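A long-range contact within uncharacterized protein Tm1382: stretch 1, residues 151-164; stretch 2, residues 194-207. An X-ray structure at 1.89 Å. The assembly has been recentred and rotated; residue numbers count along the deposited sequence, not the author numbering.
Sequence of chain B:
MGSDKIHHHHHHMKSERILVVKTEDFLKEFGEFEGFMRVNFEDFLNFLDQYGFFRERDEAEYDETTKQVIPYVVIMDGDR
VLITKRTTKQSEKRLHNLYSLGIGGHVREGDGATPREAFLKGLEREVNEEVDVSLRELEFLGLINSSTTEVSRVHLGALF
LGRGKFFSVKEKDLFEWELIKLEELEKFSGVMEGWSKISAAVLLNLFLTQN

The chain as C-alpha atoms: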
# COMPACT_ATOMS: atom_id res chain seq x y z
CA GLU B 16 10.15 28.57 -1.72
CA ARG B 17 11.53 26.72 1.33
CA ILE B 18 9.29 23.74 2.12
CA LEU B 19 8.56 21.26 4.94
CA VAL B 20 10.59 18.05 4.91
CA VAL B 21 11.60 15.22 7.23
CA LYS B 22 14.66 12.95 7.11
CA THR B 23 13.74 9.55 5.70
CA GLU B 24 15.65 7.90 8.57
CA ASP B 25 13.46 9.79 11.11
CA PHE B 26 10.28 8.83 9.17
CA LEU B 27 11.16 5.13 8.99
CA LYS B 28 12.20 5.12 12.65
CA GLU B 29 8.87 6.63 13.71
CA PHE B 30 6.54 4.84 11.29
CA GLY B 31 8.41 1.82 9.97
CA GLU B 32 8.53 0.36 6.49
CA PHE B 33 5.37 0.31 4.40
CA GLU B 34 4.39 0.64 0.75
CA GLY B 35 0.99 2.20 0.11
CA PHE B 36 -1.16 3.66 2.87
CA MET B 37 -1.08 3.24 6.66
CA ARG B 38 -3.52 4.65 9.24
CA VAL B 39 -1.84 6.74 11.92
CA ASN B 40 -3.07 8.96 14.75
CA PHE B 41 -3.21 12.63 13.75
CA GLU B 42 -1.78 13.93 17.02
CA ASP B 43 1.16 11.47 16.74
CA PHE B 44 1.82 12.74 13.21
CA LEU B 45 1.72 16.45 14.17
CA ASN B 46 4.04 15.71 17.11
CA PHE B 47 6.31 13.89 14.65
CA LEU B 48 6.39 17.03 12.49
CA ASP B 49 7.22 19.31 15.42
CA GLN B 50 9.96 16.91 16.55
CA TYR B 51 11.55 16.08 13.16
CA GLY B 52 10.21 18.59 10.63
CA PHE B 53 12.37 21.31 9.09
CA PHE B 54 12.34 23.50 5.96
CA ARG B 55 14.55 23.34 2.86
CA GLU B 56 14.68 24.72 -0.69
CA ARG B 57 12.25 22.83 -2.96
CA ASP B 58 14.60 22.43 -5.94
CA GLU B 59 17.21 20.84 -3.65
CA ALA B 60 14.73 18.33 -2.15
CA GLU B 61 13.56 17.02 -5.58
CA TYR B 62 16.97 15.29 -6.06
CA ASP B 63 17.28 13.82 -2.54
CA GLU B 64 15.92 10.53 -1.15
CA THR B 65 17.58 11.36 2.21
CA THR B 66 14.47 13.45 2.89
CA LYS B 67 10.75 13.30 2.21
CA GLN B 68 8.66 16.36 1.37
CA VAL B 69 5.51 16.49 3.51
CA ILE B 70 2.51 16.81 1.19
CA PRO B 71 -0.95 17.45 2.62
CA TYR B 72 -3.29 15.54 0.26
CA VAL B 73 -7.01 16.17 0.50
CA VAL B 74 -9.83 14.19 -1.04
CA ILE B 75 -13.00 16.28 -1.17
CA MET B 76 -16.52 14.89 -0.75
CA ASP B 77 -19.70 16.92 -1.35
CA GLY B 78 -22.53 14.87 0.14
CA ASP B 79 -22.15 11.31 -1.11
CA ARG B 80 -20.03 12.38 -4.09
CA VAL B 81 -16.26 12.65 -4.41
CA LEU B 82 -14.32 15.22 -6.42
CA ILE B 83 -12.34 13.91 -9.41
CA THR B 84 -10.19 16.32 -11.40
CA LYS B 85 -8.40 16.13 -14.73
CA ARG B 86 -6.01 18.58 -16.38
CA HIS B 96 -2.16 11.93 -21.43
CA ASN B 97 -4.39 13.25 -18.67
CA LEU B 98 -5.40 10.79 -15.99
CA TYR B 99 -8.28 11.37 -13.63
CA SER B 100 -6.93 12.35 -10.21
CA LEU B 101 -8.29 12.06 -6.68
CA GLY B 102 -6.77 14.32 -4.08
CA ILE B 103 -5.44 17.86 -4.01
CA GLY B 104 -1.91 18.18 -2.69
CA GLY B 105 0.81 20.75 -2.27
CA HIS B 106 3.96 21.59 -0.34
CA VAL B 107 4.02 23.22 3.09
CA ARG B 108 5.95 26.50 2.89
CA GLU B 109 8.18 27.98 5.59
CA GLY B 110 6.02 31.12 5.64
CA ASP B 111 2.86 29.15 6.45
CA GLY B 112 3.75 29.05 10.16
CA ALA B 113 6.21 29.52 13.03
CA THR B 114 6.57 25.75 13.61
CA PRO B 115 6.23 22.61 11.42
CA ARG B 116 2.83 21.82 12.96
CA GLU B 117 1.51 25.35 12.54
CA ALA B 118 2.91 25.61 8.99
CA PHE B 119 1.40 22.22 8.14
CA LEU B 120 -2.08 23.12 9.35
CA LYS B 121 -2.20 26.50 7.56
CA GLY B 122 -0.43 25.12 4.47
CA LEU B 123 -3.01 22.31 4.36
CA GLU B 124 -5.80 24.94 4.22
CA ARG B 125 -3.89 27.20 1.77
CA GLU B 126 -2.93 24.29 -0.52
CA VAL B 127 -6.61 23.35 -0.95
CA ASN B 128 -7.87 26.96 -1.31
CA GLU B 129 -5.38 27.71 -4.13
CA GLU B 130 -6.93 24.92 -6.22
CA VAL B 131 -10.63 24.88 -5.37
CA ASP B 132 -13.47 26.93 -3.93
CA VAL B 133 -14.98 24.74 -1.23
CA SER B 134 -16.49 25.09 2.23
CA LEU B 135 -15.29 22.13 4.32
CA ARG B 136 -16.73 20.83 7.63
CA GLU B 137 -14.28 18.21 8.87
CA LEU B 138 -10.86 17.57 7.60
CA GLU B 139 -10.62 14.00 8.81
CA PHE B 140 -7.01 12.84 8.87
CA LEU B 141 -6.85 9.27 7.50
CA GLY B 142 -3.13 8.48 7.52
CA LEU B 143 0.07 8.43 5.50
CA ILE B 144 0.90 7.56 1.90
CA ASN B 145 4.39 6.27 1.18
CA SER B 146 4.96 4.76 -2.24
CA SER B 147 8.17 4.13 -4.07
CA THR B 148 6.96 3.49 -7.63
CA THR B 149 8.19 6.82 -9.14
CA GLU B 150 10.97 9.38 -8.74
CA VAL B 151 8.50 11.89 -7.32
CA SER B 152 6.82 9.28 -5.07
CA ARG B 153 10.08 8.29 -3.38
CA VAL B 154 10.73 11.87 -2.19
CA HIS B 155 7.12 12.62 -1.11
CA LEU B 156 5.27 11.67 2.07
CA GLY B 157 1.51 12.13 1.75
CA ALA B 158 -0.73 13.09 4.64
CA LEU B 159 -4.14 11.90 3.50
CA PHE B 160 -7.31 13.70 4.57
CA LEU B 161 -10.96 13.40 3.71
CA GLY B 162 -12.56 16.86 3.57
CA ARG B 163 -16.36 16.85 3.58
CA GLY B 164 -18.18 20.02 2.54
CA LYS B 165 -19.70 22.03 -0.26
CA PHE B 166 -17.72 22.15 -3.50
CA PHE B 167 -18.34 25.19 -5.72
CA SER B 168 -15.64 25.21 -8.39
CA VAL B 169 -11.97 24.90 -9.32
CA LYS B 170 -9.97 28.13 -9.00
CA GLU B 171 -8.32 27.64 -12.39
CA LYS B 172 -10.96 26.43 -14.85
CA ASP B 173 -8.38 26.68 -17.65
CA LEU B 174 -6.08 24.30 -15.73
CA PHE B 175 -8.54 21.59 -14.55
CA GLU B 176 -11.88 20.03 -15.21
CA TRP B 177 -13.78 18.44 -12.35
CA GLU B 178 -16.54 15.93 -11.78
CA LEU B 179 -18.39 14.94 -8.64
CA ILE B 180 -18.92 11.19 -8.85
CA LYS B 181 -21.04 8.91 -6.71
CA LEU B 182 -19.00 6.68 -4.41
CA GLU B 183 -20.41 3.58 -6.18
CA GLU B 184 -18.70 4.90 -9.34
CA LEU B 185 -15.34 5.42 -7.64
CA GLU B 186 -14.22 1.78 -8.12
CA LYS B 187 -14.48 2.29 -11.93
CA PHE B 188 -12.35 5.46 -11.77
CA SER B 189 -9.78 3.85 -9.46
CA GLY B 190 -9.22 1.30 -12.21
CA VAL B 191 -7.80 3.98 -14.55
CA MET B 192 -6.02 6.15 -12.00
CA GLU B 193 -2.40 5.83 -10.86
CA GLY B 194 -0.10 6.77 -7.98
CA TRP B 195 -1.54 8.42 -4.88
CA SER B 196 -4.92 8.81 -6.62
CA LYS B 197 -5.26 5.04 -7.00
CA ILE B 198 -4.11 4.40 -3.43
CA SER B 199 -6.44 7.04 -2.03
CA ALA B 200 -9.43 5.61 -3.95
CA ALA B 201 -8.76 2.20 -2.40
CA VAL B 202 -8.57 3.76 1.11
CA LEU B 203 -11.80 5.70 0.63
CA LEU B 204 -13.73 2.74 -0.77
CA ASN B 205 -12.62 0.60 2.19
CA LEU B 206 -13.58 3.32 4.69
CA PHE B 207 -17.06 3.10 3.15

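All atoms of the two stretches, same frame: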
# COMPACT_ATOMS: atom_id res chain seq x y z
N VAL B 151 9.19 10.92 -8.16
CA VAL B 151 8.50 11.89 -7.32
C VAL B 151 7.98 11.20 -6.05
O VAL B 151 8.17 11.71 -4.94
CB VAL B 151 7.34 12.57 -8.08
CG1 VAL B 151 6.57 13.52 -7.17
CG2 VAL B 151 7.89 13.33 -9.29
N SER B 152 7.37 10.03 -6.21
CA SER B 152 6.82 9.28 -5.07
C SER B 152 7.84 9.04 -3.97
O SER B 152 7.54 9.23 -2.80
CB SER B 152 6.27 7.94 -5.54
OG SER B 152 5.12 8.16 -6.31
N ARG B 153 9.05 8.64 -4.36
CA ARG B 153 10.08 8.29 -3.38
C ARG B 153 10.56 9.45 -2.50
O ARG B 153 11.13 9.22 -1.43
CB ARG B 153 11.27 7.61 -4.07
CG ARG B 153 10.93 6.25 -4.62
CD ARG B 153 12.14 5.46 -5.10
NE ARG B 153 12.76 5.98 -6.32
CZ ARG B 153 12.46 5.62 -7.56
NH1 ARG B 153 11.48 4.75 -7.82
NH2 ARG B 153 13.13 6.15 -8.58
N VAL B 154 10.34 10.69 -2.96
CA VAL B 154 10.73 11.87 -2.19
C VAL B 154 9.54 12.60 -1.56
O VAL B 154 9.71 13.66 -0.98
CB VAL B 154 11.58 12.87 -3.05
CG1 VAL B 154 12.77 12.15 -3.66
CG2 VAL B 154 10.74 13.53 -4.12
N HIS B 155 8.34 12.01 -1.65
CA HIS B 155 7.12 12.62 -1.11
C HIS B 155 6.49 11.73 -0.04
O HIS B 155 6.38 10.52 -0.23
CB HIS B 155 6.08 12.82 -2.21
CG HIS B 155 6.31 14.04 -3.05
ND1 HIS B 155 5.29 14.65 -3.76
CD2 HIS B 155 7.42 14.78 -3.29
CE1 HIS B 155 5.77 15.69 -4.42
NE2 HIS B 155 7.06 15.79 -4.14
N LEU B 156 6.08 12.34 1.06
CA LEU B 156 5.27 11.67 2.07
C LEU B 156 3.91 12.33 2.10
O LEU B 156 3.80 13.51 2.41
CB LEU B 156 5.94 11.81 3.44
CG LEU B 156 5.16 11.27 4.64
CD1 LEU B 156 4.99 9.78 4.48
CD2 LEU B 156 5.88 11.61 5.94
N GLY B 157 2.86 11.57 1.79
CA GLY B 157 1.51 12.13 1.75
C GLY B 157 0.81 12.02 3.08
O GLY B 157 0.90 10.99 3.75
N ALA B 158 0.13 13.09 3.47
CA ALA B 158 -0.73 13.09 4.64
C ALA B 158 -2.14 13.17 4.09
O ALA B 158 -2.57 14.24 3.63
CB ALA B 158 -0.44 14.30 5.54
N LEU B 159 -2.84 12.04 4.13
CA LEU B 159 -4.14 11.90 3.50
C LEU B 159 -5.29 12.32 4.41
O LEU B 159 -5.44 11.80 5.53
CB LEU B 159 -4.36 10.46 3.09
CG LEU B 159 -5.69 10.10 2.43
CD1 LEU B 159 -5.93 10.91 1.15
CD2 LEU B 159 -5.70 8.58 2.15
N PHE B 160 -6.10 13.25 3.91
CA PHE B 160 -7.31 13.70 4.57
C PHE B 160 -8.51 13.51 3.69
O PHE B 160 -8.41 13.57 2.47
CB PHE B 160 -7.24 15.21 4.87
CG PHE B 160 -6.14 15.59 5.78
CD1 PHE B 160 -6.39 15.80 7.13
CD2 PHE B 160 -4.86 15.77 5.30
CE1 PHE B 160 -5.37 16.14 7.98
CE2 PHE B 160 -3.84 16.11 6.15
CZ PHE B 160 -4.09 16.31 7.49
N LEU B 161 -9.66 13.33 4.34
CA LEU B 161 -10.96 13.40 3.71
C LEU B 161 -11.61 14.71 4.18
O LEU B 161 -11.83 14.91 5.38
CB LEU B 161 -11.81 12.22 4.16
CG LEU B 161 -13.25 12.18 3.69
CD1 LEU B 161 -13.34 12.25 2.17
CD2 LEU B 161 -13.92 10.92 4.23
N GLY B 162 -11.89 15.60 3.24
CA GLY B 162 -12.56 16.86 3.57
C GLY B 162 -13.99 16.79 3.08
O GLY B 162 -14.21 16.65 1.88
N ARG B 163 -14.96 16.86 3.98
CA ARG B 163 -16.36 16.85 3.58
C ARG B 163 -16.90 18.28 3.62
O ARG B 163 -16.65 19.01 4.57
CB ARG B 163 -17.19 15.95 4.48
CG ARG B 163 -16.90 14.45 4.39
CD ARG B 163 -17.98 13.70 5.18
NE ARG B 163 -17.83 12.24 5.22
CZ ARG B 163 -17.13 11.56 6.12
NH1 ARG B 163 -16.44 12.20 7.08
NH2 ARG B 163 -17.08 10.24 6.07
N GLY B 164 -17.64 18.67 2.59
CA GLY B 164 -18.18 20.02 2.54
C GLY B 164 -19.03 20.33 1.33
O GLY B 164 -19.68 19.45 0.76
N GLY B 194 -0.78 6.07 -9.07
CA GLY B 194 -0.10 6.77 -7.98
C GLY B 194 -0.94 6.93 -6.74
O GLY B 194 -1.64 5.99 -6.32
N TRP B 195 -0.84 8.10 -6.12
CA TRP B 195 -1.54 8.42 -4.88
C TRP B 195 -3.04 8.45 -5.11
O TRP B 195 -3.80 8.13 -4.20
CB TRP B 195 -1.08 9.76 -4.32
CG TRP B 195 0.28 9.76 -3.72
CD1 TRP B 195 1.23 8.80 -3.82
CD2 TRP B 195 0.84 10.80 -2.91
NE1 TRP B 195 2.36 9.17 -3.11
CE2 TRP B 195 2.14 10.40 -2.55
CE3 TRP B 195 0.37 12.04 -2.47
CZ2 TRP B 195 2.98 11.18 -1.75
CZ3 TRP B 195 1.21 12.83 -1.67
CH2 TRP B 195 2.50 12.39 -1.33
N SER B 196 -3.49 8.82 -6.31
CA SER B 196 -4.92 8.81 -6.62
C SER B 196 -5.50 7.40 -6.49
O SER B 196 -6.56 7.19 -5.88
CB SER B 196 -5.18 9.38 -8.02
OG SER B 196 -4.93 10.79 -8.02
N LYS B 197 -4.82 6.41 -7.06
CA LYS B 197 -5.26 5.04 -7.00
C LYS B 197 -5.27 4.53 -5.55
O LYS B 197 -6.19 3.82 -5.11
CB LYS B 197 -4.34 4.17 -7.85
CG LYS B 197 -4.87 2.82 -8.19
CD LYS B 197 -3.92 2.10 -9.12
CE LYS B 197 -4.55 0.82 -9.63
NZ LYS B 197 -5.58 1.08 -10.71
N ILE B 198 -4.23 4.87 -4.81
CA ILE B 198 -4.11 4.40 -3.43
C ILE B 198 -5.23 5.00 -2.60
O ILE B 198 -5.89 4.29 -1.84
CB ILE B 198 -2.76 4.79 -2.81
CG1 ILE B 198 -1.61 4.01 -3.47
CG2 ILE B 198 -2.77 4.49 -1.30
CD1 ILE B 198 -0.24 4.60 -3.20
N SER B 199 -5.44 6.30 -2.77
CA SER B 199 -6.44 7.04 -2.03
C SER B 199 -7.85 6.52 -2.32
O SER B 199 -8.64 6.40 -1.41
CB SER B 199 -6.33 8.53 -2.32
OG SER B 199 -5.11 9.07 -1.83
N ALA B 200 -8.15 6.22 -3.58
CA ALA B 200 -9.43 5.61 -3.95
C ALA B 200 -9.65 4.29 -3.19
O ALA B 200 -10.72 4.05 -2.65
CB ALA B 200 -9.51 5.37 -5.45
N ALA B 201 -8.64 3.44 -3.12
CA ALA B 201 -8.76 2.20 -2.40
C ALA B 201 -9.06 2.45 -0.91
O ALA B 201 -9.92 1.78 -0.33
CB ALA B 201 -7.49 1.34 -2.59
N VAL B 202 -8.39 3.43 -0.31
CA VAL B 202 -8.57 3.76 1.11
C VAL B 202 -9.99 4.24 1.36
O VAL B 202 -10.68 3.77 2.27
CB VAL B 202 -7.54 4.83 1.57
CG1 VAL B 202 -7.88 5.36 2.98
CG2 VAL B 202 -6.12 4.25 1.53
N LEU B 203 -10.45 5.15 0.50
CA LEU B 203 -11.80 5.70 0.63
C LEU B 203 -12.88 4.66 0.46
O LEU B 203 -13.82 4.63 1.24
CB LEU B 203 -12.03 6.82 -0.37
CG LEU B 203 -11.64 8.22 0.07
CD1 LEU B 203 -12.73 8.81 0.98
CD2 LEU B 203 -10.30 8.22 0.79
N LEU B 204 -12.77 3.82 -0.57
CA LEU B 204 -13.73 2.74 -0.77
C LEU B 204 -13.79 1.80 0.43
O LEU B 204 -14.87 1.36 0.80
CB LEU B 204 -13.44 1.93 -2.04
CG LEU B 204 -13.98 2.35 -3.43
CD1 LEU B 204 -15.15 3.34 -3.37
CD2 LEU B 204 -12.87 2.85 -4.34
N ASN B 205 -12.64 1.49 1.02
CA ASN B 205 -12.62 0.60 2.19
C ASN B 205 -13.16 1.27 3.46
O ASN B 205 -13.75 0.60 4.31
CB ASN B 205 -11.22 0.02 2.44
CG ASN B 205 -11.27 -1.37 3.06
OD1 ASN B 205 -11.98 -2.26 2.57
ND2 ASN B 205 -10.51 -1.57 4.11
N LEU B 206 -12.96 2.58 3.59
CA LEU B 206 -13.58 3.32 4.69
C LEU B 206 -15.09 3.24 4.60
O LEU B 206 -15.77 3.12 5.62
CB LEU B 206 -13.15 4.79 4.67
CG LEU B 206 -11.75 5.08 5.22
CD1 LEU B 206 -11.46 6.56 5.02
CD2 LEU B 206 -11.65 4.69 6.69
N PHE B 207 -15.63 3.29 3.38
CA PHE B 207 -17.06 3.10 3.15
C PHE B 207 -17.38 1.67 2.72
O PHE B 207 -16.62 0.73 2.99
CB PHE B 207 -17.55 4.09 2.10
CG PHE B 207 -17.29 5.53 2.47
CD1 PHE B 207 -17.96 6.10 3.54
CD2 PHE B 207 -16.36 6.29 1.77
CE1 PHE B 207 -17.72 7.42 3.90
CE2 PHE B 207 -16.12 7.61 2.13
CZ PHE B 207 -16.80 8.18 3.19
O HOH W 1 5.10 8.57 -1.62

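The helix of the second stretch lies across one face of the strand of the first, the two axes 10.6 Å apart at closest approach and running at 48° to each other. No direct hydrogen bond joins the two stretches. What holds them is fit: 474 Å² of surface is buried, counting both sides, and most of it belongs to a row of side chains meeting knob to hollow.

The largest knob is Trp195, near the start of the helix. Its CA-to-CB bond points toward the strand, and the indole, at chi1 -73° (m), reaches over the backbone at Gly157. Here the strand offers a hollow because glycine has no side chain: Trp195 CH2 comes within 3.2 Å of Gly157 N, and a CB on residue 157 would sit 2.8 Å from Trp195 CZ3, a clash. The flat six-membered ring thus occupies space that any side chain would claim. Beside it, His155 CB packs 3.5 Å from Trp195 CZ2, while the imidazole leads away from the helix and presents its edge to Trp195 CH2. The polar corner of the indole is served by a water, which accepts a hydrogen bond from Trp195 NE1 (3.2 Å) and donates one to His155 O (2.7 Å), bridging helix and strand.

Strand alternation sets the next contacts. Leu159 and Leu161 point toward the helix, whereas Leu156, Ala158 and Phe160 point away. Leu159, with chi1 t and chi2 p, fits over a low part of the helix: its CD1 lies 3.6 Å from Ser199 OG, and its CD2 4.0 Å from Val202 CG1. Serine suits this position because it is small and its hydroxyl is occupied within the helix, Ser199 OG donating to Trp195 O at 2.9 Å, so the leucine methyl need not leave a polar group unsatisfied. The compact, branched valine gives Leu159 a second apolar surface.

Leu161 uses the same rotamer one step further along. Its CD1 meets Leu203 CD1 at 3.7 Å; Leu203 leaves its CA sideways, but its end comes nearer to the strand and fills the space there. Leu161 CD2 also touches Phe207 CZ at 4.1 Å, so this leucine is received by both an aliphatic and an aromatic partner.

Phe207, at the C-terminal end of the second stretch, extends the contact to a more exposed margin. Arg163 starts out sideways, yet its long chain brings NH2 to 3.6 Å from Phe207 CZ, near the plane of the phenyl ring at its edge. Arginine suits such a margin, its aliphatic length spanning the gap while Arg163 NH1 finds a hydrogen bond elsewhere in the structure.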